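Local coordinates for protein 2-(hydroxymethyl)glutarate dehydrogenase (Eubacterium barkeri, PDB 3CKY) that catalyses the reversible NAD(+)-linked interconversion of 2-formylglutarate and (S)-2-hydroxymethylglutarate in nicotinate fermentation, at residues I5-I10 against S61-T66; T29-D34 against Q49-N54. All blocks are in the same frame, centred on the assembly; numbering follows the deposited sequence.

Interaction 1 (I5-I10 against S61-T66); sequences IKIGFI and SDIIFT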
ATOM      1  N   ILE A   5     -35.097 -11.976  35.558  1.00 72.43           N
ATOM      2  CA  ILE A   5     -34.147 -11.075  34.926  1.00 72.40           C
ATOM      3  C   ILE A   5     -34.904 -10.275  33.860  1.00 72.43           C
ATOM      4  O   ILE A   5     -35.813 -10.800  33.203  1.00 72.42           O
ATOM      5  CB  ILE A   5     -32.925 -11.844  34.337  1.00 72.40           C
ATOM      6  CG1 ILE A   5     -31.790 -10.876  33.974  1.00 72.44           C
ATOM      7  CG2 ILE A   5     -33.332 -12.705  33.139  1.00 72.20           C
ATOM      8  CD1 ILE A   5     -31.100 -10.258  35.180  1.00 72.26           C
ATOM      9  N   LYS A   6     -34.561  -8.995  33.730  1.00 72.33           N
ATOM     10  CA  LYS A   6     -35.245  -8.105  32.800  1.00 72.30           C
ATOM     11  C   LYS A   6     -34.321  -7.752  31.652  1.00 72.32           C
ATOM     12  O   LYS A   6     -33.272  -7.146  31.861  1.00 72.17           O
ATOM     13  CB  LYS A   6     -35.707  -6.831  33.513  1.00 72.24           C
ATOM     14  CG  LYS A   6     -36.617  -7.064  34.722  1.00 72.12           C
ATOM     15  CD  LYS A   6     -37.824  -7.931  34.385  1.00 72.00           C
ATOM     16  CE  LYS A   6     -38.727  -8.142  35.590  1.00 72.03           C
ATOM     17  NZ  LYS A   6     -39.642  -9.300  35.374  1.00 71.65           N
ATOM     18  N   ILE A   7     -34.722  -8.140  30.443  1.00 72.46           N
ATOM     19  CA  ILE A   7     -33.947  -7.882  29.237  1.00 72.54           C
ATOM     20  C   ILE A   7     -34.556  -6.742  28.428  1.00 72.47           C
ATOM     21  O   ILE A   7     -35.770  -6.646  28.296  1.00 72.47           O
ATOM     22  CB  ILE A   7     -33.851  -9.145  28.349  1.00 72.53           C
ATOM     23  CG1 ILE A   7     -33.354 -10.343  29.169  1.00 72.74           C
ATOM     24  CG2 ILE A   7     -32.943  -8.897  27.153  1.00 72.49           C
ATOM     25  CD1 ILE A   7     -32.206 -10.032  30.118  1.00 72.65           C
ATOM     26  N   GLY A   8     -33.692  -5.888  27.888  1.00 72.51           N
ATOM     27  CA  GLY A   8     -34.109  -4.769  27.052  1.00 72.56           C
ATOM     28  C   GLY A   8     -33.443  -4.803  25.690  1.00 72.54           C
ATOM     29  O   GLY A   8     -32.313  -5.276  25.547  1.00 72.26           O
ATOM     30  N   PHE A   9     -34.153  -4.299  24.689  1.00 72.76           N
ATOM     31  CA  PHE A   9     -33.643  -4.216  23.325  1.00 73.01           C
ATOM     32  C   PHE A   9     -33.787  -2.799  22.778  1.00 73.24           C
ATOM     33  O   PHE A   9     -34.900  -2.334  22.513  1.00 73.22           O
ATOM     34  CB  PHE A   9     -34.391  -5.194  22.418  1.00 72.77           C
ATOM     35  CG  PHE A   9     -33.949  -6.617  22.570  1.00 72.69           C
ATOM     36  CD1 PHE A   9     -34.549  -7.452  23.504  1.00 72.46           C
ATOM     37  CD2 PHE A   9     -32.927  -7.123  21.781  1.00 72.62           C
ATOM     38  CE1 PHE A   9     -34.140  -8.772  23.647  1.00 72.60           C
ATOM     39  CE2 PHE A   9     -32.512  -8.446  21.917  1.00 72.79           C
ATOM     40  CZ  PHE A   9     -33.121  -9.269  22.849  1.00 72.66           C
ATOM     41  N   ILE A  10     -32.653  -2.121  22.618  1.00 73.67           N
ATOM     42  CA  ILE A  10     -32.599  -0.825  21.947  1.00 73.97           C
ATOM     43  C   ILE A  10     -32.409  -1.081  20.455  1.00 74.17           C
ATOM     44  O   ILE A  10     -31.277  -1.193  19.963  1.00 74.13           O
ATOM     45  CB  ILE A  10     -31.473   0.067  22.520  1.00 73.98           C
ATOM     46  CG1 ILE A  10     -31.748   0.344  24.002  1.00 74.42           C
ATOM     47  CG2 ILE A  10     -31.386   1.386  21.769  1.00 73.69           C
ATOM     48  CD1 ILE A  10     -30.633   1.051  24.711  1.00 74.56           C
ATOM     49  N   SER A  61     -34.805  -2.241  32.354  1.00 66.81           N
ATOM     50  CA  SER A  61     -34.009  -3.440  32.057  1.00 66.69           C
ATOM     51  C   SER A  61     -32.759  -3.611  32.926  1.00 66.51           C
ATOM     52  O   SER A  61     -32.193  -2.640  33.424  1.00 66.42           O
ATOM     53  CB  SER A  61     -33.602  -3.427  30.586  1.00 66.73           C
ATOM     54  OG  SER A  61     -34.743  -3.297  29.757  1.00 66.77           O
ATOM     55  N   ASP A  62     -32.351  -4.866  33.097  1.00 66.45           N
ATOM     56  CA  ASP A  62     -31.112  -5.223  33.788  1.00 66.49           C
ATOM     57  C   ASP A  62     -30.001  -5.479  32.780  1.00 66.50           C
ATOM     58  O   ASP A  62     -28.850  -5.127  33.014  1.00 66.64           O
ATOM     59  CB  ASP A  62     -31.305  -6.497  34.618  1.00 66.49           C
ATOM     60  CG  ASP A  62     -32.478  -6.409  35.573  1.00 66.47           C
ATOM     61  OD1 ASP A  62     -32.874  -5.283  35.956  1.00 66.10           O
ATOM     62  OD2 ASP A  62     -33.001  -7.480  35.941  1.00 66.84           O
ATOM     63  N   ILE A  63     -30.357  -6.133  31.677  1.00 66.36           N
ATOM     64  CA  ILE A  63     -29.433  -6.397  30.585  1.00 66.43           C
ATOM     65  C   ILE A  63     -30.041  -5.848  29.300  1.00 66.36           C
ATOM     66  O   ILE A  63     -31.160  -6.206  28.933  1.00 66.44           O
ATOM     67  CB  ILE A  63     -29.151  -7.905  30.427  1.00 66.44           C
ATOM     68  CG1 ILE A  63     -28.502  -8.461  31.703  1.00 66.50           C
ATOM     69  CG2 ILE A  63     -28.258  -8.158  29.198  1.00 66.24           C
ATOM     70  CD1 ILE A  63     -28.421  -9.982  31.748  1.00 66.54           C
ATOM     71  N   ILE A  64     -29.303  -4.969  28.633  1.00 66.26           N
ATOM     72  CA  ILE A  64     -29.793  -4.293  27.437  1.00 66.33           C
ATOM     73  C   ILE A  64     -28.929  -4.681  26.237  1.00 66.37           C
ATOM     74  O   ILE A  64     -27.700  -4.605  26.286  1.00 66.18           O
ATOM     75  CB  ILE A  64     -29.780  -2.754  27.604  1.00 66.34           C
ATOM     76  CG1 ILE A  64     -30.594  -2.334  28.833  1.00 66.34           C
ATOM     77  CG2 ILE A  64     -30.342  -2.079  26.359  1.00 66.27           C
ATOM     78  CD1 ILE A  64     -30.340  -0.906  29.262  1.00 66.22           C
ATOM     79  N   PHE A  65     -29.592  -5.108  25.168  1.00 66.45           N
ATOM     80  CA  PHE A  65     -28.928  -5.464  23.933  1.00 66.49           C
ATOM     81  C   PHE A  65     -29.091  -4.345  22.924  1.00 66.65           C
ATOM     82  O   PHE A  65     -30.161  -3.743  22.807  1.00 66.52           O
ATOM     83  CB  PHE A  65     -29.514  -6.752  23.363  1.00 66.35           C
ATOM     84  CG  PHE A  65     -29.158  -7.969  24.150  1.00 66.26           C
ATOM     85  CD1 PHE A  65     -29.974  -8.404  25.185  1.00 66.56           C
ATOM     86  CD2 PHE A  65     -28.004  -8.678  23.868  1.00 66.04           C
ATOM     87  CE1 PHE A  65     -29.646  -9.532  25.924  1.00 66.39           C
ATOM     88  CE2 PHE A  65     -27.671  -9.805  24.596  1.00 66.14           C
ATOM     89  CZ  PHE A  65     -28.494 -10.236  25.625  1.00 66.19           C
ATOM     90  N   THR A  66     -28.010  -4.065  22.203  1.00 66.88           N
ATOM     91  CA  THR A  66     -28.052  -3.132  21.095  1.00 66.89           C
ATOM     92  C   THR A  66     -27.061  -3.548  20.022  1.00 66.83           C
ATOM     93  O   THR A  66     -26.057  -4.194  20.310  1.00 66.91           O
ATOM     94  CB  THR A  66     -27.756  -1.683  21.560  1.00 67.06           C
ATOM     95  OG1 THR A  66     -28.259  -0.761  20.591  1.00 67.30           O
ATOM     96  CG2 THR A  66     -26.261  -1.460  21.777  1.00 66.93           C
TER

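Interaction 2 (T29-D34 against Q49-N54); sequences TVYAFD and QACENN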
ATOM      1  N   THR A  29     -38.532 -11.933  30.813  1.00 74.57           N
ATOM      2  CA  THR A  29     -39.193 -10.652  30.571  1.00 74.69           C
ATOM      3  C   THR A  29     -38.355  -9.787  29.631  1.00 74.71           C
ATOM      4  O   THR A  29     -37.196  -9.493  29.926  1.00 74.55           O
ATOM      5  CB  THR A  29     -39.415  -9.874  31.882  1.00 74.63           C
ATOM      6  OG1 THR A  29     -40.219 -10.653  32.780  1.00 75.13           O
ATOM      7  CG2 THR A  29     -40.100  -8.545  31.607  1.00 74.49           C
ATOM      8  N   VAL A  30     -38.955  -9.385  28.511  1.00 74.84           N
ATOM      9  CA  VAL A  30     -38.269  -8.613  27.474  1.00 74.99           C
ATOM     10  C   VAL A  30     -38.982  -7.284  27.196  1.00 75.14           C
ATOM     11  O   VAL A  30     -40.134  -7.269  26.758  1.00 75.00           O
ATOM     12  CB  VAL A  30     -38.174  -9.410  26.146  1.00 75.00           C
ATOM     13  CG1 VAL A  30     -37.568  -8.552  25.044  1.00 74.88           C
ATOM     14  CG2 VAL A  30     -37.367 -10.689  26.335  1.00 74.65           C
ATOM     15  N   TYR A  31     -38.289  -6.176  27.459  1.00 75.35           N
ATOM     16  CA  TYR A  31     -38.744  -4.843  27.054  1.00 75.45           C
ATOM     17  C   TYR A  31     -38.111  -4.486  25.711  1.00 75.46           C
ATOM     18  O   TYR A  31     -37.020  -4.957  25.399  1.00 75.55           O
ATOM     19  CB  TYR A  31     -38.366  -3.797  28.104  1.00 75.66           C
ATOM     20  CG  TYR A  31     -38.923  -4.081  29.478  1.00 75.76           C
ATOM     21  CD1 TYR A  31     -40.202  -3.664  29.835  1.00 76.42           C
ATOM     22  CD2 TYR A  31     -38.174  -4.772  30.421  1.00 76.33           C
ATOM     23  CE1 TYR A  31     -40.719  -3.926  31.104  1.00 76.04           C
ATOM     24  CE2 TYR A  31     -38.681  -5.040  31.688  1.00 76.05           C
ATOM     25  CZ  TYR A  31     -39.951  -4.616  32.023  1.00 75.96           C
ATOM     26  OH  TYR A  31     -40.440  -4.881  33.276  1.00 75.73           O
ATOM     27  N   ALA A  32     -38.784  -3.659  24.916  1.00 75.37           N
ATOM     28  CA  ALA A  32     -38.297  -3.359  23.569  1.00 75.38           C
ATOM     29  C   ALA A  32     -38.808  -2.037  22.980  1.00 75.35           C
ATOM     30  O   ALA A  32     -39.963  -1.647  23.178  1.00 75.23           O
ATOM     31  CB  ALA A  32     -38.638  -4.510  22.630  1.00 75.41           C
ATOM     32  N   PHE A  33     -37.916  -1.359  22.257  1.00 75.38           N
ATOM     33  CA  PHE A  33     -38.268  -0.218  21.417  1.00 75.33           C
ATOM     34  C   PHE A  33     -37.493  -0.234  20.096  1.00 75.21           C
ATOM     35  O   PHE A  33     -36.343  -0.674  20.033  1.00 75.12           O
ATOM     36  CB  PHE A  33     -37.998   1.106  22.129  1.00 75.50           C
ATOM     37  CG  PHE A  33     -38.160   2.305  21.233  1.00 75.55           C
ATOM     38  CD1 PHE A  33     -39.423   2.808  20.947  1.00 76.16           C
ATOM     39  CD2 PHE A  33     -37.056   2.907  20.645  1.00 75.75           C
ATOM     40  CE1 PHE A  33     -39.580   3.902  20.104  1.00 76.01           C
ATOM     41  CE2 PHE A  33     -37.202   4.002  19.805  1.00 75.74           C
ATOM     42  CZ  PHE A  33     -38.466   4.501  19.535  1.00 75.77           C
ATOM     43  N   ASP A  34     -38.138   0.285  19.055  1.00 75.21           N
ATOM     44  CA  ASP A  34     -37.546   0.432  17.735  1.00 75.15           C
ATOM     45  C   ASP A  34     -38.243   1.598  17.037  1.00 75.14           C
ATOM     46  O   ASP A  34     -39.415   1.872  17.309  1.00 75.29           O
ATOM     47  CB  ASP A  34     -37.732  -0.861  16.934  1.00 75.13           C
ATOM     48  CG  ASP A  34     -36.844  -0.925  15.703  1.00 75.25           C
ATOM     49  OD1 ASP A  34     -36.040  -1.875  15.597  1.00 75.57           O
ATOM     50  OD2 ASP A  34     -36.942  -0.029  14.841  1.00 75.39           O
ATOM     51  N   GLN A  49     -42.805  -6.610  26.132  1.00 73.34           N
ATOM     52  CA  GLN A  49     -43.438  -5.395  26.627  1.00 73.53           C
ATOM     53  C   GLN A  49     -42.884  -4.173  25.889  1.00 73.44           C
ATOM     54  O   GLN A  49     -41.708  -3.831  26.024  1.00 73.35           O
ATOM     55  CB  GLN A  49     -43.238  -5.263  28.139  1.00 73.70           C
ATOM     56  CG  GLN A  49     -44.039  -6.287  28.949  1.00 74.23           C
ATOM     57  CD  GLN A  49     -44.133  -5.943  30.427  1.00 74.41           C
ATOM     58  OE1 GLN A  49     -43.798  -6.759  31.286  1.00 75.81           O
ATOM     59  NE2 GLN A  49     -44.593  -4.731  30.730  1.00 75.31           N
ATOM     60  N   ALA A  50     -43.740  -3.524  25.101  1.00 73.34           N
ATOM     61  CA  ALA A  50     -43.334  -2.374  24.297  1.00 73.16           C
ATOM     62  C   ALA A  50     -43.033  -1.158  25.173  1.00 73.04           C
ATOM     63  O   ALA A  50     -43.639  -0.976  26.232  1.00 72.96           O
ATOM     64  CB  ALA A  50     -44.406  -2.039  23.270  1.00 73.04           C
ATOM     65  N   CYS A  51     -42.080  -0.345  24.725  1.00 72.89           N
ATOM     66  CA  CYS A  51     -41.702   0.888  25.412  1.00 72.67           C
ATOM     67  C   CYS A  51     -41.765   2.071  24.449  1.00 72.55           C
ATOM     68  O   CYS A  51     -41.682   1.905  23.232  1.00 72.54           O
ATOM     69  CB  CYS A  51     -40.292   0.767  25.996  1.00 72.70           C
ATOM     70  SG  CYS A  51     -40.093  -0.521  27.236  1.00 72.35           S
ATOM     71  N   GLU A  52     -41.899   3.265  25.017  1.00 72.23           N
ATOM     72  CA  GLU A  52     -42.082   4.499  24.254  1.00 72.01           C
ATOM     73  C   GLU A  52     -40.804   4.966  23.562  1.00 71.76           C
ATOM     74  O   GLU A  52     -40.856   5.606  22.512  1.00 71.67           O
ATOM     75  CB  GLU A  52     -42.561   5.597  25.202  1.00 72.10           C
ATOM     76  CG  GLU A  52     -43.127   6.833  24.540  1.00 72.20           C
ATOM     77  CD  GLU A  52     -43.452   7.901  25.557  1.00 72.07           C
ATOM     78  OE1 GLU A  52     -42.512   8.415  26.198  1.00 71.86           O
ATOM     79  OE2 GLU A  52     -44.647   8.218  25.724  1.00 72.80           O
ATOM     80  N   ASN A  53     -39.662   4.649  24.163  1.00 71.49           N
ATOM     81  CA  ASN A  53     -38.368   5.125  23.681  1.00 71.25           C
ATOM     82  C   ASN A  53     -37.211   4.347  24.314  1.00 71.00           C
ATOM     83  O   ASN A  53     -37.435   3.470  25.146  1.00 71.10           O
ATOM     84  CB  ASN A  53     -38.236   6.622  23.980  1.00 71.14           C
ATOM     85  CG  ASN A  53     -38.486   6.948  25.436  1.00 71.07           C
ATOM     86  OD1 ASN A  53     -37.872   6.364  26.328  1.00 70.94           O
ATOM     87  ND2 ASN A  53     -39.394   7.890  25.688  1.00 71.11           N
ATOM     88  N   ASN A  54     -35.984   4.676  23.917  1.00 70.73           N
ATOM     89  CA  ASN A  54     -34.774   4.021  24.446  1.00 70.46           C
ATOM     90  C   ASN A  54     -34.605   4.156  25.956  1.00 70.18           C
ATOM     91  O   ASN A  54     -34.254   3.193  26.634  1.00 70.00           O
ATOM     92  CB  ASN A  54     -33.517   4.587  23.775  1.00 70.45           C
ATOM     93  CG  ASN A  54     -33.416   4.230  22.298  1.00 70.36           C
ATOM     94  OD1 ASN A  54     -34.039   3.282  21.829  1.00 70.33           O
ATOM     95  ND2 ASN A  54     -32.617   4.992  21.560  1.00 70.05           N
TER

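Interaction 1 (I5-I10 against S61-T66)
F9 and F65 both set CG anti to the carbonyl carbon, with chi1 at -78° and -71°, and their rings leave neighbouring parallel strands side by side, pointing the same way. These strands, 6-10 and 63-66, lie in the middle of the Rossmann-fold sheet, where the chain returns to pair with its own first strand. The two phenyl planes are near parallel but slid apart, with centroids 5.3 Å from each other, so they barely overlap; the closer touch is F9 CE2 on F65 CB at 3.7 Å. I7 fills in on the same face of the sheet: its CG2 meets the edge of the F65 ring at CE1 and CD1, while its CD1 rests on I63 CB. Helix 16-25 packs on I7 and F9, and helix 144-157 on I63 and F65.

The backbones pair through G8, whose N donates to I63 O and whose O accepts from F65 N, both at 2.8 Å. On the other face, I10 CD1 touches I64 CG2. There S61 OG, bonded to V57 O, lies 3.1 Å from G8 CA, where any side chain on G8 would collide with it.

At the strand entrance K6 O takes two donors, D62 N at 2.8 Å and I63 N at 3.1 Å. The D62 carboxylate answers by accepting K6 N on OD2 from above its plane, and I5 CD1 leans on that same oxygen. An alanine at D62 would probably leave K6 N without this acceptor and open a gap beside I5 CD1. At the far end, T66 OG1 donates to I10 O over 3.1 Å, lying in the carbonyl plane on a lone pair.

Interaction 2 (T29-D34 against Q49-N54)
Y31 and A32 pair in parallel with Q49 and A50 through three backbone hydrogen bonds, Q49 N to V30 O (2.8 Å), A32 N to Q49 O and C51 N to A32 O, completing the beta-alpha-beta unit that runs through helix 37-44. The Y31 and Q49 side chains lie side by side and point the same way, Y31 CD1 against Q49 CB at 3.8 Å. C51 SG packs on Y31 CB, also at 3.8 Å, and meets the tyrosine ring obliquely, 5.2 Å from its centroid.

Beyond the paired residues F33 carries the contact. Its CG is anti to the backbone N (chi1 172°), and N53 CA sits over the centre of one ring face in a CH-pi contact, 3.7 Å from the centroid. C51 O and N54 OD1 approach the ring edge near its plane, at CD1 and CD2; E52 O comes obliquely to CE1 at 3.2 Å. The N54 amide stands 81° from the ring plane. N53 is the N-cap of helix 54-60, its OD1 accepting from K56 N. With C51 O and N54 OD1 near the plane at its rim and a CA-H over its face, the F33 ring is probably held by weak electrostatics as well as by packing.

Strand 29-33 lies between strands 49-50 and 6-10, and strand 6-10 in turn between 29-33 and 63-66, so interactions 1 and 2 are neighbouring seams in the parallel part of one mixed sheet, their centres about 9 Å apart. Probable backbone hydrogen bonds join them: I7 N to T29 O at 2.9 Å and I7 O to Y31 N at 2.7 Å. F9 CD1 packs on V30 CG1 at 3.6 Å, and I10 CG2 meets N54 OD1 at 3.3 Å. G8, F9 and I10 begin the segment assigned by similarity to NAD(+) binding, which includes a glycine-rich turn consistent with a Rossmann GxGxxG motif. The T66 side chain is about 11 Å from that of S99, another NAD(+)-binding residue by similarity.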